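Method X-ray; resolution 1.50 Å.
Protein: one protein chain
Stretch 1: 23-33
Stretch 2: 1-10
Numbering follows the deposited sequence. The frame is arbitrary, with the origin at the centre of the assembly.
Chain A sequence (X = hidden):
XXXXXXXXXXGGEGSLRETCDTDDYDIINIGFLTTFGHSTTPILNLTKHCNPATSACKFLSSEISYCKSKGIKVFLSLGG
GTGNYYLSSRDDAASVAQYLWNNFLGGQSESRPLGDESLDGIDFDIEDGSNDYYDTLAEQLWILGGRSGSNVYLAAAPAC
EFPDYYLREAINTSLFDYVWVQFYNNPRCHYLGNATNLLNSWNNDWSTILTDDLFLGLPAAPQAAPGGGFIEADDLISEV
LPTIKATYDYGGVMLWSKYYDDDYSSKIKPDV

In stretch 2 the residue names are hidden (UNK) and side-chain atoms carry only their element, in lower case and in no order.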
# COMPACT_ATOMS: atom_id res chain seq x y z
N ASP A 23 -4.62 0.63 17.59
CA ASP A 23 -4.35 2.06 17.63
C ASP A 23 -2.91 2.39 17.23
O ASP A 23 -2.41 3.48 17.49
CB ASP A 23 -4.69 2.64 19.02
CG ASP A 23 -6.17 2.58 19.31
OD1 ASP A 23 -6.96 2.87 18.38
OD2 ASP A 23 -6.56 2.23 20.44
N ASP A 24 -2.24 1.43 16.58
CA ASP A 24 -0.88 1.64 16.07
C ASP A 24 -0.85 2.14 14.64
O ASP A 24 0.18 2.66 14.20
CB ASP A 24 -0.08 0.34 16.14
CG ASP A 24 0.42 0.03 17.54
OD1 ASP A 24 0.35 0.93 18.41
OD2 ASP A 24 0.88 -1.11 17.78
N TYR A 25 -1.94 1.98 13.89
CA TYR A 25 -1.93 2.22 12.45
C TYR A 25 -2.83 3.38 12.07
O TYR A 25 -3.95 3.53 12.59
CB TYR A 25 -2.35 0.97 11.68
CG TYR A 25 -1.72 -0.29 12.20
CD1 TYR A 25 -0.34 -0.43 12.24
CD2 TYR A 25 -2.51 -1.35 12.67
CE1 TYR A 25 0.24 -1.59 12.72
CE2 TYR A 25 -1.93 -2.51 13.14
CZ TYR A 25 -0.56 -2.63 13.17
OH TYR A 25 0.03 -3.78 13.64
N ASP A 26 -2.33 4.21 11.17
CA ASP A 26 -3.09 5.30 10.60
C ASP A 26 -3.65 4.99 9.22
O ASP A 26 -4.58 5.66 8.79
CB ASP A 26 -2.21 6.55 10.49
CG ASP A 26 -1.59 6.91 11.82
OD1 ASP A 26 -2.28 7.61 12.62
OD2 ASP A 26 -0.46 6.47 12.09
N ILE A 27 -3.08 3.99 8.54
CA ILE A 27 -3.48 3.56 7.19
C ILE A 27 -3.42 2.04 7.13
O ILE A 27 -2.44 1.44 7.60
CB ILE A 27 -2.56 4.16 6.10
CG1 ILE A 27 -2.59 5.69 6.19
CG2 ILE A 27 -3.01 3.71 4.74
CD1 ILE A 27 -1.51 6.36 5.39
N ILE A 28 -4.45 1.42 6.57
CA ILE A 28 -4.47 -0.02 6.34
C ILE A 28 -4.54 -0.25 4.84
O ILE A 28 -5.48 0.21 4.19
CB ILE A 28 -5.67 -0.72 7.01
CG1 ILE A 28 -5.89 -0.23 8.44
CG2 ILE A 28 -5.50 -2.25 6.96
CD1 ILE A 28 -4.84 -0.68 9.39
N ASN A 29 -3.57 -0.99 4.30
CA ASN A 29 -3.63 -1.43 2.91
C ASN A 29 -4.17 -2.85 2.88
O ASN A 29 -3.52 -3.78 3.36
CB ASN A 29 -2.25 -1.39 2.25
CG ASN A 29 -1.69 -0.01 2.17
OD1 ASN A 29 -2.40 0.94 1.83
ND2 ASN A 29 -0.39 0.12 2.46
N ILE A 30 -5.35 -3.03 2.29
CA ILE A 30 -5.96 -4.35 2.17
C ILE A 30 -5.47 -4.97 0.86
O ILE A 30 -5.80 -4.49 -0.23
CB ILE A 30 -7.50 -4.28 2.20
CG1 ILE A 30 -8.01 -3.70 3.53
CG2 ILE A 30 -8.11 -5.66 1.91
CD1 ILE A 30 -9.54 -3.63 3.62
N GLY A 31 -4.68 -6.03 0.95
CA GLY A 31 -4.14 -6.70 -0.22
C GLY A 31 -4.70 -8.11 -0.31
O GLY A 31 -4.92 -8.75 0.72
N PHE A 32 -4.93 -8.61 -1.53
CA PHE A 32 -4.57 -7.97 -2.80
C PHE A 32 -5.61 -8.22 -3.89
O PHE A 32 -6.24 -9.27 -3.91
CB PHE A 32 -3.23 -8.48 -3.32
CG PHE A 32 -2.05 -7.98 -2.54
CD1 PHE A 32 -1.66 -6.65 -2.63
CD2 PHE A 32 -1.34 -8.84 -1.73
CE1 PHE A 32 -0.56 -6.19 -1.91
CE2 PHE A 32 -0.24 -8.39 -1.01
CZ PHE A 32 0.14 -7.06 -1.09
N LEU A 33 -5.76 -7.28 -4.81
CA LEU A 33 -6.46 -7.56 -6.06
C LEU A 33 -5.43 -8.18 -6.99
O LEU A 33 -4.55 -7.49 -7.53
CB LEU A 33 -7.06 -6.29 -6.66
CG LEU A 33 -8.13 -6.48 -7.73
CD1 LEU A 33 -9.44 -6.96 -7.10
CD2 LEU A 33 -8.37 -5.20 -8.51
N UNK A 1 4.35 11.73 12.35
CA UNK A 1 4.43 10.63 11.40
C UNK A 1 3.34 9.60 11.60
O UNK A 1 2.74 9.52 12.67
N UNK A 2 3.09 8.82 10.55
CA UNK A 2 2.05 7.80 10.53
C UNK A 2 2.67 6.42 10.31
O UNK A 2 3.79 6.30 9.82
c UNK A 2 -0.86 9.52 8.56
o UNK A 2 -2.04 9.67 8.92
o UNK A 2 -0.50 9.55 7.37
c UNK A 2 0.20 9.33 9.64
c UNK A 2 1.03 8.08 9.41
N UNK A 3 1.92 5.39 10.67
CA UNK A 3 2.27 4.02 10.33
C UNK A 3 1.19 3.45 9.43
O UNK A 3 -0.00 3.53 9.75
c UNK A 3 2.45 3.14 11.58
c UNK A 3 3.61 3.66 12.42
c UNK A 3 3.89 2.85 13.67
c UNK A 3 2.69 1.69 11.17
N UNK A 4 1.61 2.89 8.30
CA UNK A 4 0.73 2.14 7.40
C UNK A 4 1.08 0.67 7.51
O UNK A 4 2.25 0.32 7.69
c UNK A 4 0.90 2.59 5.94
N UNK A 5 0.08 -0.20 7.39
CA UNK A 5 0.34 -1.63 7.45
C UNK A 5 -0.52 -2.34 6.43
O UNK A 5 -1.64 -1.91 6.12
c UNK A 5 -1.39 -2.30 9.18
c UNK A 5 1.29 -3.95 10.32
c UNK A 5 0.11 -2.21 8.86
c UNK A 5 0.79 -3.59 8.95
N UNK A 6 -0.00 -3.47 5.93
CA UNK A 6 -0.76 -4.35 5.04
C UNK A 6 -1.54 -5.39 5.83
O UNK A 6 -1.02 -6.00 6.77
o UNK A 6 1.73 -1.63 -0.18
c UNK A 6 0.18 -5.05 4.06
c UNK A 6 -0.07 -4.19 1.70
c UNK A 6 0.30 -3.35 0.65
c UNK A 6 2.02 -2.43 2.04
c UNK A 6 1.66 -3.27 3.06
c UNK A 6 1.35 -2.48 0.84
c UNK A 6 0.59 -4.15 2.92
N UNK A 7 -2.78 -5.60 5.41
CA UNK A 7 -3.64 -6.61 6.01
C UNK A 7 -4.34 -7.37 4.89
O UNK A 7 -4.61 -6.81 3.82
c UNK A 7 -6.95 -7.31 6.94
c UNK A 7 -7.59 -8.16 7.86
c UNK A 7 -4.67 -5.96 6.95
c UNK A 7 -8.79 -7.65 5.45
c UNK A 7 -7.57 -7.06 5.71
c UNK A 7 -5.70 -6.89 7.54
c UNK A 7 -5.66 -7.47 8.76
c UNK A 7 -9.40 -8.48 6.39
c UNK A 7 -8.82 -8.75 7.60
n UNK A 7 -6.79 -8.25 8.97
N UNK A 8 -4.59 -8.65 5.13
CA UNK A 8 -5.36 -9.44 4.19
C UNK A 8 -4.74 -10.77 3.81
O UNK A 8 -5.45 -11.69 3.39
N UNK A 9 -3.42 -10.90 3.96
CA UNK A 9 -2.71 -12.03 3.36
C UNK A 9 -2.34 -13.12 4.36
O UNK A 9 -1.55 -14.01 4.03
n UNK A 9 -3.82 -11.37 0.11
c UNK A 9 -1.47 -11.52 2.62
o UNK A 9 -2.02 -12.72 -0.10
c UNK A 9 -1.79 -10.81 1.31
c UNK A 9 -2.55 -11.70 0.37
N UNK A 10 -2.93 -13.11 5.56
CA UNK A 10 -2.85 -14.26 6.45
C UNK A 10 -4.07 -14.27 7.36
O UNK A 10 -4.25 -13.35 8.16
o UNK A 10 -2.10 -16.12 8.63
o UNK A 10 -0.14 -16.13 7.62
c UNK A 10 -1.24 -15.59 7.88
c UNK A 10 -1.55 -14.24 7.27
O HOH W 1 -4.71 8.33 8.40

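Position 1 has backbone atoms alone and barely touches stretch 1; with no side-chain atom, it is Gly1. Position 2 carries three carbons in an unbranched chain, the third bearing two oxygens, and its CB lies 3.5 Å from Asp26 OD2; this carboxylate, one methylene longer than aspartate, is Glu2. Its acid approaches that of Asp26, with Glu2 OE2 4.2 Å from Asp26 OD1. A water oxygen lies 3.0 Å from Glu2 OE2 and 2.7 Å from Asp26 O and bridges the two residues.

Position 3 has four carbons, forked at the first, with one arm two carbons long; the one-carbon arm sits at the edge of the Tyr25 ring, 3.8 Å from Tyr25 CD1. This is Ile3, the edge carbon being CG2, and Ile3 N donates to Asp26 OD2 (3.0 Å). Position 4 shows a single carbon, 3.8 Å from Ile27 CB, and is Ala4. Position 5 repeats the four-carbon fork with a two-carbon arm, and its one-carbon arm lies over the face of the Tyr25 ring, 3.6 Å from the centroid, so it is Ile5. That carbon, Ile5 CG2, also meets Ile28 CD1 at 3.8 Å.

At position 6 one carbon leads to a six-carbon ring bearing an oxygen, and Asn29 CB packs over the ring face, 3.8 Å from the centroid, which makes it Tyr6. The Phe32 ring approaches obliquely, its CE1 3.9 Å from Tyr6 CE2. Position 7 has one carbon, 3.8 Å from Ile28 CG2, then fused five- and six-membered rings holding eight carbons and a nitrogen: Trp7. Its CE3 lies 4.0 Å from Ile30 CG1.

Position 8 lacks a side chain and has phi/psi of 130/-23, where a CB would jam against the preceding carbonyl and fall 2.3 Å from Gly31 O; it is Gly8. At position 9 three carbons end in one oxygen and one nitrogen, and the nitrogen lies 2.9 Å from Gly31 O; this is Gln9, whose NE2 donates to that carbonyl. Position 10, two carbons with two oxygens on the second, is Asp10, beyond reach of stretch 1.

The contact is a pair of adjacent parallel strands. Ile5 N to Ile27 O (3.0 Å), Asn29 N to Ile5 O (2.8 Å), Trp7 N to Asn29 O (2.8 Å) and Gly31 N to Trp7 O (3.0 Å) form the alternating ladder. Asp26 and Gln9 extend it at its ends through side-chain bonds to backbone. Ala4, Tyr6, Ile27 and Asn29 occupy one face; Ile5, Trp7, Ile28 and Ile30 pack on the other.

Stretch 2, residues 1-10: GEIAIYWGQD
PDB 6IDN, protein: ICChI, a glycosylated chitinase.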